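PDB 1WXQ: GTP-binding protein from Pyrococcus horikoshii, which probably binds GTP and may hydrolyse nucleoside triphosphates, pairing an Obg-type GTPase domain with a TGS domain, although its cellular role is unknown. Local coordinates for residues Ser56-Asn61 with Gly336-His341; Tyr323-Glu328 with Asn387-Ile392; Thr350-Ala355 with Val378-Glu383. All coordinates share one frame; numbering follows the deposited sequence.

Contact 1: Ser56-Asn61 with Gly336-His341; sequences SPNPQN and GNVLPH
Asn337 and Asn58 meet first, ND2 of Asn337 standing 3.7 Å from CB of Asn58. The carbon CG of the same Asn337 amide comes near OE1 of Gln60, the two amide planes almost perpendicular. At Val338 the polar grip is double. Its N donates to Asn58 OD1 (2.6 Å, 162° at the hydrogen), coming in somewhat tilted from the plane of that amide, while its O accepts from Asn58 N at 3.1 Å. Asn58 therefore clasps the Val338 backbone with both its own main chain and its side chain, OD1 doing the work of a backbone carbonyl. Val338 CG1 lies between backbone N and carbonyl carbon (chi1 49°), which turns this methyl toward the Ser56-Pro57 backbone, 3.8 Å from Pro57 CA. Leu339 adds less here: its CB lies 4.5 Å from Pro57 CB, its O accepts from the hydroxyl of Tyr62, and its side chain packs on Tyr323 and Val325. Pro340 O takes the next backbone bond, from Gln60 N at 3.0 Å, bent to 139°. Its ring lies beside the Gln60 side chain, both pointing the same way. His341 closes the row: Gln60 NE2 approaches its ring NE2 obliquely at 3.6 Å, and CB of Asn61 packs at 3.8 Å from CD2 of the same imidazole. The two chains run in the same direction, with Asn58 and Gln60 donating to alternate carbonyls much as in a parallel pair, but Pro340 has no N-H to return a bond and neither segment is a regular strand. This is a loop-to-loop domain interface, joining the segment before strand 64-65 of the GTPase domain to the loop before strand 343-346 of the TGS domain.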
ATOM      1  N   SER A  56      -0.159 -12.930  26.280  1.00 62.20           N
ATOM      2  CA  SER A  56      -1.585 -13.193  26.151  1.00 60.11           C
ATOM      3  C   SER A  56      -2.377 -11.899  25.947  1.00 58.57           C
ATOM      4  O   SER A  56      -2.994 -11.360  26.857  1.00 58.26           O
ATOM      5  CB  SER A  56      -2.057 -13.892  27.427  1.00 60.42           C
ATOM      6  OG  SER A  56      -1.069 -14.832  27.847  1.00 60.79           O
ATOM      7  N   PRO A  57      -2.308 -11.375  24.709  1.00 56.76           N
ATOM      8  CA  PRO A  57      -3.054 -10.180  24.329  1.00 54.69           C
ATOM      9  C   PRO A  57      -4.517 -10.525  23.984  1.00 52.71           C
ATOM     10  O   PRO A  57      -4.805 -11.593  23.477  1.00 52.50           O
ATOM     11  CB  PRO A  57      -2.359  -9.588  23.096  1.00 55.03           C
ATOM     12  CG  PRO A  57      -1.308 -10.586  22.602  1.00 56.44           C
ATOM     13  CD  PRO A  57      -1.594 -11.857  23.538  1.00 56.93           C
ATOM     14  N   ASN A  58      -5.457  -9.612  24.282  1.00 51.32           N
ATOM     15  CA  ASN A  58      -6.831  -9.857  23.826  1.00 50.07           C
ATOM     16  C   ASN A  58      -7.196  -8.954  22.649  1.00 49.08           C
ATOM     17  O   ASN A  58      -7.818  -7.908  22.780  1.00 48.54           O
ATOM     18  CB  ASN A  58      -7.820  -9.625  24.977  1.00 50.45           C
ATOM     19  CG  ASN A  58      -7.146  -9.733  26.323  1.00 48.88           C
ATOM     20  OD1 ASN A  58      -7.023  -8.763  27.063  1.00 47.90           O
ATOM     21  ND2 ASN A  58      -6.814 -10.984  26.701  1.00 45.60           N
ATOM     22  N   PRO A  59      -6.786  -9.340  21.431  1.00 48.66           N
ATOM     23  CA  PRO A  59      -7.012  -8.586  20.194  1.00 46.60           C
ATOM     24  C   PRO A  59      -8.465  -8.408  19.783  1.00 44.36           C
ATOM     25  O   PRO A  59      -9.289  -9.298  19.981  1.00 44.34           O
ATOM     26  CB  PRO A  59      -6.219  -9.386  19.166  1.00 46.22           C
ATOM     27  CG  PRO A  59      -6.403 -10.781  19.650  1.00 48.11           C
ATOM     28  CD  PRO A  59      -6.141 -10.630  21.132  1.00 48.41           C
ATOM     29  N   GLN A  60      -8.761  -7.253  19.194  1.00 42.40           N
ATOM     30  CA  GLN A  60     -10.109  -6.945  18.744  1.00 41.78           C
ATOM     31  C   GLN A  60     -10.134  -6.504  17.283  1.00 41.67           C
ATOM     32  O   GLN A  60     -10.935  -7.016  16.493  1.00 41.32           O
ATOM     33  CB  GLN A  60     -10.728  -5.866  19.636  1.00 40.59           C
ATOM     34  CG  GLN A  60     -10.616  -6.175  21.124  1.00 41.26           C
ATOM     35  CD  GLN A  60     -11.632  -5.418  21.966  1.00 44.62           C
ATOM     36  OE1 GLN A  60     -11.637  -5.526  23.199  1.00 43.61           O
ATOM     37  NE2 GLN A  60     -12.503  -4.653  21.306  1.00 43.44           N
ATOM     38  N   ASN A  61      -9.264  -5.567  16.910  1.00 40.75           N
ATOM     39  CA  ASN A  61      -9.326  -5.174  15.508  1.00 41.85           C
ATOM     40  C   ASN A  61      -8.380  -6.021  14.654  1.00 42.96           C
ATOM     41  O   ASN A  61      -8.411  -6.005  13.430  1.00 43.77           O
ATOM     42  CB  ASN A  61      -9.013  -3.679  15.416  1.00 41.22           C
ATOM     43  CG  ASN A  61      -7.726  -3.382  16.142  1.00 41.07           C
ATOM     44  OD1 ASN A  61      -7.014  -4.278  16.588  1.00 45.45           O
ATOM     45  ND2 ASN A  61      -7.433  -2.077  16.274  1.00 34.01           N
ATOM     46  N   GLY A 336     -10.883  -3.366  29.936  1.00 56.83           N
ATOM     47  CA  GLY A 336     -10.080  -4.264  30.763  1.00 54.68           C
ATOM     48  C   GLY A 336      -9.308  -5.316  29.964  1.00 53.80           C
ATOM     49  O   GLY A 336      -8.770  -6.271  30.508  1.00 53.45           O
ATOM     50  N   ASN A 337      -9.287  -5.146  28.630  1.00 52.15           N
ATOM     51  CA  ASN A 337      -8.480  -6.050  27.816  1.00 51.21           C
ATOM     52  C   ASN A 337      -7.105  -5.443  27.530  1.00 49.91           C
ATOM     53  O   ASN A 337      -6.923  -4.235  27.529  1.00 49.81           O
ATOM     54  CB  ASN A 337      -9.218  -6.306  26.503  1.00 51.92           C
ATOM     55  CG  ASN A 337     -10.614  -6.783  26.798  1.00 50.47           C
ATOM     56  OD1 ASN A 337     -11.506  -6.008  27.122  1.00 44.47           O
ATOM     57  ND2 ASN A 337     -10.820  -8.100  26.615  1.00 52.70           N
ATOM     58  N   VAL A 338      -6.106  -6.323  27.316  1.00 47.30           N
ATOM     59  CA  VAL A 338      -4.750  -5.826  27.096  1.00 45.32           C
ATOM     60  C   VAL A 338      -4.400  -5.754  25.606  1.00 43.62           C
ATOM     61  O   VAL A 338      -4.703  -6.649  24.828  1.00 41.86           O
ATOM     62  CB  VAL A 338      -3.783  -6.769  27.810  1.00 45.01           C
ATOM     63  CG1 VAL A 338      -4.116  -8.215  27.450  1.00 46.31           C
ATOM     64  CG2 VAL A 338      -2.360  -6.467  27.387  1.00 47.36           C
ATOM     65  N   LEU A 339      -3.754  -4.645  25.228  1.00 40.84           N
ATOM     66  CA  LEU A 339      -3.375  -4.354  23.839  1.00 38.47           C
ATOM     67  C   LEU A 339      -4.493  -4.680  22.855  1.00 37.43           C
ATOM     68  O   LEU A 339      -4.262  -5.350  21.853  1.00 36.59           O
ATOM     69  CB  LEU A 339      -2.114  -5.123  23.445  1.00 37.18           C
ATOM     70  CG  LEU A 339      -0.812  -4.704  24.133  1.00 38.50           C
ATOM     71  CD1 LEU A 339       0.317  -5.620  23.694  1.00 37.28           C
ATOM     72  CD2 LEU A 339      -0.486  -3.266  23.787  1.00 35.53           C
ATOM     73  N   PRO A 340      -5.719  -4.187  23.124  1.00 36.63           N
ATOM     74  CA  PRO A 340      -6.926  -4.392  22.310  1.00 36.05           C
ATOM     75  C   PRO A 340      -6.868  -3.998  20.833  1.00 34.78           C
ATOM     76  O   PRO A 340      -7.295  -4.772  19.972  1.00 35.32           O
ATOM     77  CB  PRO A 340      -7.993  -3.593  23.062  1.00 35.09           C
ATOM     78  CG  PRO A 340      -7.517  -3.660  24.478  1.00 37.15           C
ATOM     79  CD  PRO A 340      -6.046  -3.382  24.314  1.00 34.62           C
ATOM     80  N   HIS A 341      -6.365  -2.804  20.533  1.00 32.40           N
ATOM     81  CA  HIS A 341      -6.312  -2.373  19.136  1.00 29.78           C
ATOM     82  C   HIS A 341      -4.949  -1.955  18.614  1.00 25.56           C
ATOM     83  O   HIS A 341      -4.054  -1.579  19.372  1.00 22.21           O
ATOM     84  CB  HIS A 341      -7.291  -1.227  18.892  1.00 28.87           C
ATOM     85  CG  HIS A 341      -8.671  -1.502  19.381  1.00 32.72           C
ATOM     86  ND1 HIS A 341      -9.027  -1.370  20.705  1.00 32.88           N
ATOM     87  CD2 HIS A 341      -9.784  -1.909  18.727  1.00 36.67           C
ATOM     88  CE1 HIS A 341     -10.304  -1.682  20.846  1.00 32.55           C
ATOM     89  NE2 HIS A 341     -10.786  -2.013  19.662  1.00 35.05           N
TER

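Contact 2: Tyr323-Glu328 with Asn387-Ile392; sequences YPVHDE and NDIVKI
Tyr323 offers the edge of its ring to Asn387: CE1 lies 3.9 Å from OD1, the two side chains side by side with their planes only 25° apart. Asp388 O is also near that edge, the ring of His48 meets the tyrosine at about 45°, and Asn387 ND2 is held by Asp47 O. At the far end the His326 imidazole meets Lys391 in the same edgewise manner, CD2 being 4.3 Å from CE. Between these ends two parallel strands are joined by main-chain bonds: Tyr323 N to Asp388 O (3.1 Å), Val390 N to Tyr323 O (2.9 Å) and Val325 N to Val390 O (2.8 Å). Pro324 and Val390 point to one face of the sheet, where Pro324 CB approaches Ile392 CD1 and both side chains pack on Leu354 of helix 351-358. On the other face Val325 CG1 touches Ile389 CG2 at 4.0 Å. Lys391 CG is anti to the backbone N (chi1 168°), and this methylene, with CB, packs on Glu328 CG. An alanine in place of Lys391 would probably leave the His326 ring edge without its aliphatic neighbour and Glu328 without a nearby positive charge. Glu328 OE1 and Lys391 NZ stay 5.2 Å apart, so any attraction between them is likely to be diffuse, and the strands are held chiefly by backbone bonds and apolar contacts.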
ATOM      1  N   TYR A 323      -0.034   0.870  19.144  1.00 28.51           N
ATOM      2  CA  TYR A 323      -1.102   0.409  20.040  1.00 30.21           C
ATOM      3  C   TYR A 323      -1.431   1.339  21.197  1.00 30.10           C
ATOM      4  O   TYR A 323      -0.584   1.585  22.052  1.00 27.47           O
ATOM      5  CB  TYR A 323      -0.738  -0.949  20.649  1.00 30.37           C
ATOM      6  CG  TYR A 323      -0.476  -2.055  19.654  1.00 31.57           C
ATOM      7  CD1 TYR A 323       0.698  -2.088  18.900  1.00 30.00           C
ATOM      8  CD2 TYR A 323      -1.382  -3.104  19.510  1.00 30.63           C
ATOM      9  CE1 TYR A 323       0.965  -3.148  18.033  1.00 30.32           C
ATOM     10  CE2 TYR A 323      -1.122  -4.166  18.648  1.00 30.97           C
ATOM     11  CZ  TYR A 323       0.050  -4.186  17.917  1.00 27.32           C
ATOM     12  OH  TYR A 323       0.309  -5.264  17.096  1.00 25.91           O
ATOM     13  N   PRO A 324      -2.674   1.853  21.245  1.00 32.96           N
ATOM     14  CA  PRO A 324      -3.127   2.755  22.308  1.00 33.70           C
ATOM     15  C   PRO A 324      -3.725   1.968  23.465  1.00 35.79           C
ATOM     16  O   PRO A 324      -4.552   1.072  23.264  1.00 35.16           O
ATOM     17  CB  PRO A 324      -4.174   3.600  21.609  1.00 32.26           C
ATOM     18  CG  PRO A 324      -4.832   2.603  20.742  1.00 33.93           C
ATOM     19  CD  PRO A 324      -3.645   1.850  20.136  1.00 34.17           C
ATOM     20  N   VAL A 325      -3.307   2.320  24.674  1.00 38.57           N
ATOM     21  CA  VAL A 325      -3.785   1.666  25.883  1.00 40.76           C
ATOM     22  C   VAL A 325      -4.428   2.669  26.836  1.00 44.35           C
ATOM     23  O   VAL A 325      -4.422   3.880  26.586  1.00 43.92           O
ATOM     24  CB  VAL A 325      -2.625   0.963  26.629  1.00 40.49           C
ATOM     25  CG1 VAL A 325      -2.102  -0.205  25.797  1.00 41.41           C
ATOM     26  CG2 VAL A 325      -1.509   1.960  26.908  1.00 36.40           C
ATOM     27  N   HIS A 326      -4.973   2.148  27.934  1.00 47.34           N
ATOM     28  CA  HIS A 326      -5.617   2.969  28.952  1.00 50.47           C
ATOM     29  C   HIS A 326      -4.649   2.984  30.136  1.00 50.74           C
ATOM     30  O   HIS A 326      -4.543   3.957  30.873  1.00 51.46           O
ATOM     31  CB  HIS A 326      -7.034   2.457  29.218  1.00 52.27           C
ATOM     32  CG  HIS A 326      -7.865   3.365  30.074  1.00 56.30           C
ATOM     33  ND1 HIS A 326      -9.068   2.971  30.624  1.00 59.21           N
ATOM     34  CD2 HIS A 326      -7.686   4.654  30.446  1.00 59.17           C
ATOM     35  CE1 HIS A 326      -9.592   3.979  31.297  1.00 61.34           C
ATOM     36  NE2 HIS A 326      -8.773   5.013  31.204  1.00 63.74           N
ATOM     37  N   ASP A 327      -3.923   1.858  30.237  1.00 51.64           N
ATOM     38  CA  ASP A 327      -3.004   1.746  31.354  1.00 52.31           C
ATOM     39  C   ASP A 327      -1.635   1.157  30.934  1.00 52.34           C
ATOM     40  O   ASP A 327      -1.548  -0.007  30.546  1.00 52.50           O
ATOM     41  CB  ASP A 327      -3.636   0.763  32.372  1.00 52.03           C
ATOM     42  CG  ASP A 327      -2.856   0.618  33.671  1.00 53.92           C
ATOM     43  OD1 ASP A 327      -1.684   0.173  33.630  1.00 53.24           O
ATOM     44  OD2 ASP A 327      -3.421   0.952  34.738  1.00 52.60           O
ATOM     45  N   GLU A 328      -0.595   1.983  30.982  1.00 53.63           N
ATOM     46  CA  GLU A 328       0.740   1.562  30.581  1.00 54.71           C
ATOM     47  C   GLU A 328       1.291   0.611  31.629  1.00 55.49           C
ATOM     48  O   GLU A 328       0.540  -0.171  32.213  1.00 57.21           O
ATOM     49  CB  GLU A 328       1.670   2.774  30.449  1.00 54.78           C
ATOM     50  CG  GLU A 328       1.000   4.135  30.653  1.00 56.31           C
ATOM     51  CD  GLU A 328       0.605   4.403  32.101  1.00 57.53           C
ATOM     52  OE1 GLU A 328      -0.281   3.695  32.630  1.00 55.21           O
ATOM     53  OE2 GLU A 328       1.188   5.328  32.710  1.00 56.55           O
ATOM     54  N   ASN A 387       5.875   0.045  16.142  1.00 35.88           N
ATOM     55  CA  ASN A 387       5.542  -0.869  17.232  1.00 35.83           C
ATOM     56  C   ASN A 387       5.550  -0.187  18.604  1.00 36.97           C
ATOM     57  O   ASN A 387       5.960  -0.755  19.610  1.00 37.33           O
ATOM     58  CB  ASN A 387       6.551  -2.016  17.212  1.00 35.90           C
ATOM     59  CG  ASN A 387       5.869  -3.283  16.763  1.00 37.57           C
ATOM     60  OD1 ASN A 387       4.652  -3.425  16.827  1.00 41.38           O
ATOM     61  ND2 ASN A 387       6.695  -4.238  16.296  1.00 38.60           N
ATOM     62  N   ASP A 388       5.103   1.080  18.627  1.00 36.53           N
ATOM     63  CA  ASP A 388       5.112   1.816  19.885  1.00 35.48           C
ATOM     64  C   ASP A 388       3.901   1.472  20.758  1.00 34.75           C
ATOM     65  O   ASP A 388       2.823   1.144  20.278  1.00 34.40           O
ATOM     66  CB  ASP A 388       5.130   3.311  19.568  1.00 36.01           C
ATOM     67  CG  ASP A 388       6.550   3.838  19.731  1.00 35.58           C
ATOM     68  OD1 ASP A 388       7.427   3.030  20.038  1.00 27.86           O
ATOM     69  OD2 ASP A 388       6.764   5.033  19.544  1.00 30.93           O
ATOM     70  N   ILE A 389       3.936   1.529  22.087  1.00 33.26           N
ATOM     71  CA  ILE A 389       2.763   1.266  22.923  1.00 32.51           C
ATOM     72  C   ILE A 389       2.531   2.624  23.588  1.00 32.72           C
ATOM     73  O   ILE A 389       3.455   3.202  24.163  1.00 33.44           O
ATOM     74  CB  ILE A 389       3.061   0.157  23.970  1.00 33.54           C
ATOM     75  CG1 ILE A 389       3.604  -1.087  23.249  1.00 32.79           C
ATOM     76  CG2 ILE A 389       1.784  -0.230  24.729  1.00 30.50           C
ATOM     77  CD1 ILE A 389       4.101  -2.175  24.163  1.00 28.25           C
ATOM     78  N   VAL A 390       1.312   3.147  23.511  1.00 30.91           N
ATOM     79  CA  VAL A 390       1.075   4.486  24.041  1.00 29.54           C
ATOM     80  C   VAL A 390      -0.190   4.771  24.848  1.00 27.87           C
ATOM     81  O   VAL A 390      -1.266   4.300  24.513  1.00 26.45           O
ATOM     82  CB  VAL A 390       1.145   5.513  22.874  1.00 28.96           C
ATOM     83  CG1 VAL A 390       0.563   6.853  23.302  1.00 28.06           C
ATOM     84  CG2 VAL A 390       2.589   5.692  22.436  1.00 31.53           C
ATOM     85  N   LYS A 391      -0.035   5.564  25.908  1.00 26.89           N
ATOM     86  CA  LYS A 391      -1.150   5.968  26.767  1.00 28.35           C
ATOM     87  C   LYS A 391      -1.576   7.402  26.416  1.00 28.64           C
ATOM     88  O   LYS A 391      -0.773   8.341  26.468  1.00 28.73           O
ATOM     89  CB  LYS A 391      -0.745   5.879  28.249  1.00 27.05           C
ATOM     90  CG  LYS A 391      -1.707   6.548  29.261  1.00 28.06           C
ATOM     91  CD  LYS A 391      -3.079   6.020  29.684  1.00 34.24           C
ATOM     92  CE  LYS A 391      -4.086   6.928  30.398  1.00 25.81           C
ATOM     93  NZ  LYS A 391      -4.101   7.107  31.849  1.00 30.59           N
ATOM     94  N   ILE A 392      -2.841   7.559  26.044  1.00 28.35           N
ATOM     95  CA  ILE A 392      -3.372   8.868  25.685  1.00 27.05           C
ATOM     96  C   ILE A 392      -4.144   9.514  26.845  1.00 27.91           C
ATOM     97  O   ILE A 392      -5.002   8.893  27.477  1.00 24.47           O
ATOM     98  CB  ILE A 392      -4.292   8.765  24.452  1.00 25.57           C
ATOM     99  CG1 ILE A 392      -3.492   8.223  23.257  1.00 24.79           C
ATOM    100  CG2 ILE A 392      -4.891  10.125  24.140  1.00 25.12           C
ATOM    101  CD1 ILE A 392      -4.321   7.954  22.018  1.00 22.33           C
TER

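Contact 3: Thr350-Ala355 with Val378-Glu383; sequences TPRDLA and VGEDYE
Arg352 and Glu380 form the salt bridge of this contact, NE donating to OE2 at 2.9 Å and 166°. The oxygen sits at the edge of the guanidinium, close to its plane, and is met on the syn side of the carboxylate. The two flat groups are turned 53° apart, and Arg352 NH2 stays 3.6 Å from Glu380 OE1, leaving NE to OE2 as the one bond of the bridge. The arginine chain bends at chi3 (-61°), which swings NE toward the glutamate. The bridge ties the first turn of helix 351-358 to the type I turn Gly379-Tyr382 in the TGS domain, a member of the ubiquitin-like clan in which this helix packs on the mixed sheet. At the helix start Thr350 is the N-cap. Asp353 OD2 accepts from Thr350 N at 2.9 Å, the side-chain-to-N-cap half of a capping box, and also from Thr350 OG1, which comes from above the carboxylate plane. One carboxylate oxygen thus holds both donors of the cap residue. Outward from these bonds, Tyr382 O receives Thr350 CA in a CH...O contact at 3.2 Å, while the threonine methyl CG2 lies near the same oxygen. Pro351 wedges in beside it: CG touches Tyr382 CD2 at 4.0 Å, at the ring edge, and reaches Val378 CG1 at the same distance. Ala369 and Leu384 also pack on this proline. The phenol itself is fixed at its far end, where OH bonds Asp388 OD2. Over one face of its ring stands Val378 CG2, 3.0 Å above the plane and displaced toward the rim.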
ATOM      1  N   THR A 350       1.960  11.618  15.322  1.00 27.65           N
ATOM      2  CA  THR A 350       2.269  11.901  16.709  1.00 26.84           C
ATOM      3  C   THR A 350       1.169  11.261  17.531  1.00 27.43           C
ATOM      4  O   THR A 350       0.164  10.797  16.975  1.00 26.35           O
ATOM      5  CB  THR A 350       2.320  13.425  16.985  1.00 27.38           C
ATOM      6  OG1 THR A 350       1.107  14.042  16.540  1.00 24.12           O
ATOM      7  CG2 THR A 350       3.493  14.057  16.278  1.00 26.31           C
ATOM      8  N   PRO A 351       1.342  11.204  18.862  1.00 25.79           N
ATOM      9  CA  PRO A 351       0.290  10.586  19.666  1.00 27.79           C
ATOM     10  C   PRO A 351      -1.072  11.258  19.517  1.00 27.34           C
ATOM     11  O   PRO A 351      -2.105  10.581  19.565  1.00 27.47           O
ATOM     12  CB  PRO A 351       0.858  10.652  21.076  1.00 27.75           C
ATOM     13  CG  PRO A 351       2.318  10.441  20.822  1.00 29.04           C
ATOM     14  CD  PRO A 351       2.558  11.394  19.667  1.00 25.51           C
ATOM     15  N   ARG A 352      -1.087  12.573  19.322  1.00 27.33           N
ATOM     16  CA  ARG A 352      -2.362  13.227  19.150  1.00 27.45           C
ATOM     17  C   ARG A 352      -3.042  12.715  17.892  1.00 26.81           C
ATOM     18  O   ARG A 352      -4.255  12.578  17.822  1.00 26.97           O
ATOM     19  CB  ARG A 352      -2.125  14.732  19.034  1.00 27.65           C
ATOM     20  CG  ARG A 352      -3.424  15.491  18.763  1.00 32.34           C
ATOM     21  CD  ARG A 352      -3.172  16.955  18.392  1.00 33.58           C
ATOM     22  NE  ARG A 352      -2.501  17.651  19.493  1.00 40.15           N
ATOM     23  CZ  ARG A 352      -3.273  18.349  20.348  1.00 43.17           C
ATOM     24  NH1 ARG A 352      -4.583  18.387  20.179  1.00 43.58           N
ATOM     25  NH2 ARG A 352      -2.706  19.014  21.361  1.00 39.82           N
ATOM     26  N   ASP A 353      -2.245  12.383  16.875  1.00 26.65           N
ATOM     27  CA  ASP A 353      -2.790  11.824  15.636  1.00 26.71           C
ATOM     28  C   ASP A 353      -3.359  10.459  15.963  1.00 26.76           C
ATOM     29  O   ASP A 353      -4.367  10.053  15.409  1.00 28.67           O
ATOM     30  CB  ASP A 353      -1.707  11.662  14.550  1.00 26.60           C
ATOM     31  CG  ASP A 353      -1.232  12.990  13.977  1.00 27.63           C
ATOM     32  OD1 ASP A 353      -2.084  13.836  13.662  1.00 31.92           O
ATOM     33  OD2 ASP A 353      -0.009  13.187  13.813  1.00 32.32           O
ATOM     34  N   LEU A 354      -2.697   9.738  16.858  1.00 25.75           N
ATOM     35  CA  LEU A 354      -3.180   8.415  17.244  1.00 25.86           C
ATOM     36  C   LEU A 354      -4.502   8.555  18.006  1.00 26.85           C
ATOM     37  O   LEU A 354      -5.335   7.659  17.975  1.00 23.39           O
ATOM     38  CB  LEU A 354      -2.148   7.693  18.110  1.00 24.46           C
ATOM     39  CG  LEU A 354      -2.688   6.422  18.759  1.00 25.09           C
ATOM     40  CD1 LEU A 354      -3.004   5.383  17.673  1.00 16.11           C
ATOM     41  CD2 LEU A 354      -1.682   5.894  19.778  1.00 20.62           C
ATOM     42  N   ALA A 355      -4.689   9.690  18.676  1.00 27.74           N
ATOM     43  CA  ALA A 355      -5.927   9.959  19.418  1.00 31.09           C
ATOM     44  C   ALA A 355      -7.115  10.074  18.456  1.00 31.92           C
ATOM     45  O   ALA A 355      -8.183   9.512  18.704  1.00 30.46           O
ATOM     46  CB  ALA A 355      -5.793  11.255  20.231  1.00 30.80           C
ATOM     47  N   VAL A 378       6.050  11.691  26.730  1.00 43.21           N
ATOM     48  CA  VAL A 378       6.582  12.016  25.417  1.00 42.93           C
ATOM     49  C   VAL A 378       6.343  13.497  25.094  1.00 42.65           C
ATOM     50  O   VAL A 378       5.610  14.195  25.784  1.00 43.42           O
ATOM     51  CB  VAL A 378       5.890  11.103  24.350  1.00 41.82           C
ATOM     52  CG1 VAL A 378       4.972  11.902  23.457  1.00 42.38           C
ATOM     53  CG2 VAL A 378       6.942  10.361  23.557  1.00 46.49           C
ATOM     54  N   GLY A 379       6.985  13.957  24.029  1.00 41.77           N
ATOM     55  CA  GLY A 379       6.806  15.332  23.595  1.00 39.94           C
ATOM     56  C   GLY A 379       5.566  15.399  22.719  1.00 40.73           C
ATOM     57  O   GLY A 379       5.091  14.364  22.269  1.00 40.55           O
ATOM     58  N   GLU A 380       5.041  16.588  22.459  1.00 39.61           N
ATOM     59  CA  GLU A 380       3.854  16.701  21.626  1.00 38.63           C
ATOM     60  C   GLU A 380       4.190  16.502  20.167  1.00 38.90           C
ATOM     61  O   GLU A 380       3.333  16.190  19.343  1.00 38.12           O
ATOM     62  CB  GLU A 380       3.225  18.074  21.811  1.00 39.17           C
ATOM     63  CG  GLU A 380       2.431  18.534  20.616  1.00 37.71           C
ATOM     64  CD  GLU A 380       1.049  17.948  20.590  1.00 40.50           C
ATOM     65  OE1 GLU A 380       0.582  17.546  21.678  1.00 35.10           O
ATOM     66  OE2 GLU A 380       0.438  17.896  19.497  1.00 44.77           O
ATOM     67  N   ASP A 381       5.459  16.708  19.871  1.00 38.62           N
ATOM     68  CA  ASP A 381       5.965  16.570  18.529  1.00 39.24           C
ATOM     69  C   ASP A 381       6.616  15.211  18.338  1.00 38.17           C
ATOM     70  O   ASP A 381       7.278  14.967  17.330  1.00 40.75           O
ATOM     71  CB  ASP A 381       6.975  17.682  18.261  1.00 40.80           C
ATOM     72  CG  ASP A 381       6.346  19.069  18.344  1.00 44.27           C
ATOM     73  OD1 ASP A 381       5.393  19.344  17.573  1.00 45.52           O
ATOM     74  OD2 ASP A 381       6.792  19.885  19.183  1.00 52.61           O
ATOM     75  N   TYR A 382       6.421  14.326  19.309  1.00 36.68           N
ATOM     76  CA  TYR A 382       6.991  12.989  19.261  1.00 36.39           C
ATOM     77  C   TYR A 382       6.511  12.184  18.063  1.00 38.65           C
ATOM     78  O   TYR A 382       5.315  12.091  17.787  1.00 39.05           O
ATOM     79  CB  TYR A 382       6.651  12.229  20.537  1.00 35.34           C
ATOM     80  CG  TYR A 382       7.120  10.790  20.543  1.00 31.95           C
ATOM     81  CD1 TYR A 382       8.471  10.475  20.659  1.00 28.74           C
ATOM     82  CD2 TYR A 382       6.210   9.741  20.451  1.00 34.96           C
ATOM     83  CE1 TYR A 382       8.908   9.149  20.689  1.00 30.88           C
ATOM     84  CE2 TYR A 382       6.631   8.412  20.479  1.00 36.62           C
ATOM     85  CZ  TYR A 382       7.981   8.123  20.600  1.00 37.94           C
ATOM     86  OH  TYR A 382       8.407   6.808  20.637  1.00 38.48           O
ATOM     87  N   GLU A 383       7.462  11.595  17.357  1.00 41.02           N
ATOM     88  CA  GLU A 383       7.109  10.792  16.192  1.00 42.07           C
ATOM     89  C   GLU A 383       6.921   9.321  16.564  1.00 42.17           C
ATOM     90  O   GLU A 383       7.817   8.653  17.063  1.00 44.50           O
ATOM     91  CB  GLU A 383       8.235  10.910  15.162  1.00 41.71           C
ATOM     92  CG  GLU A 383       8.675  12.356  14.927  1.00 49.97           C
ATOM     93  CD  GLU A 383       9.986  12.353  14.171  1.00 55.03           C
ATOM     94  OE1 GLU A 383      10.045  11.761  13.102  1.00 54.46           O
ATOM     95  OE2 GLU A 383      10.947  12.936  14.670  1.00 54.87           O
TER

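Overall arrangement
Contact 2 is the partly buried centre of the group, whereas contacts 1 and 3 lie at the surface. Contacts 2 and 3 belong to one sheet-and-helix unit and share the packing of helix 351-358 on the strands and the Tyr382-Asp388 bond. Contact 1 instead joins that unit to the GTPase domain, touching contact 2 through Leu339 and His341, and stays about 7 Å from contact 3 between nearest atoms. The chemistry follows position: regular backbone pairing in the sheet, backbone bonds mixed with side-chain amides between the domains, and a charged pair with apolar packing at the helix start.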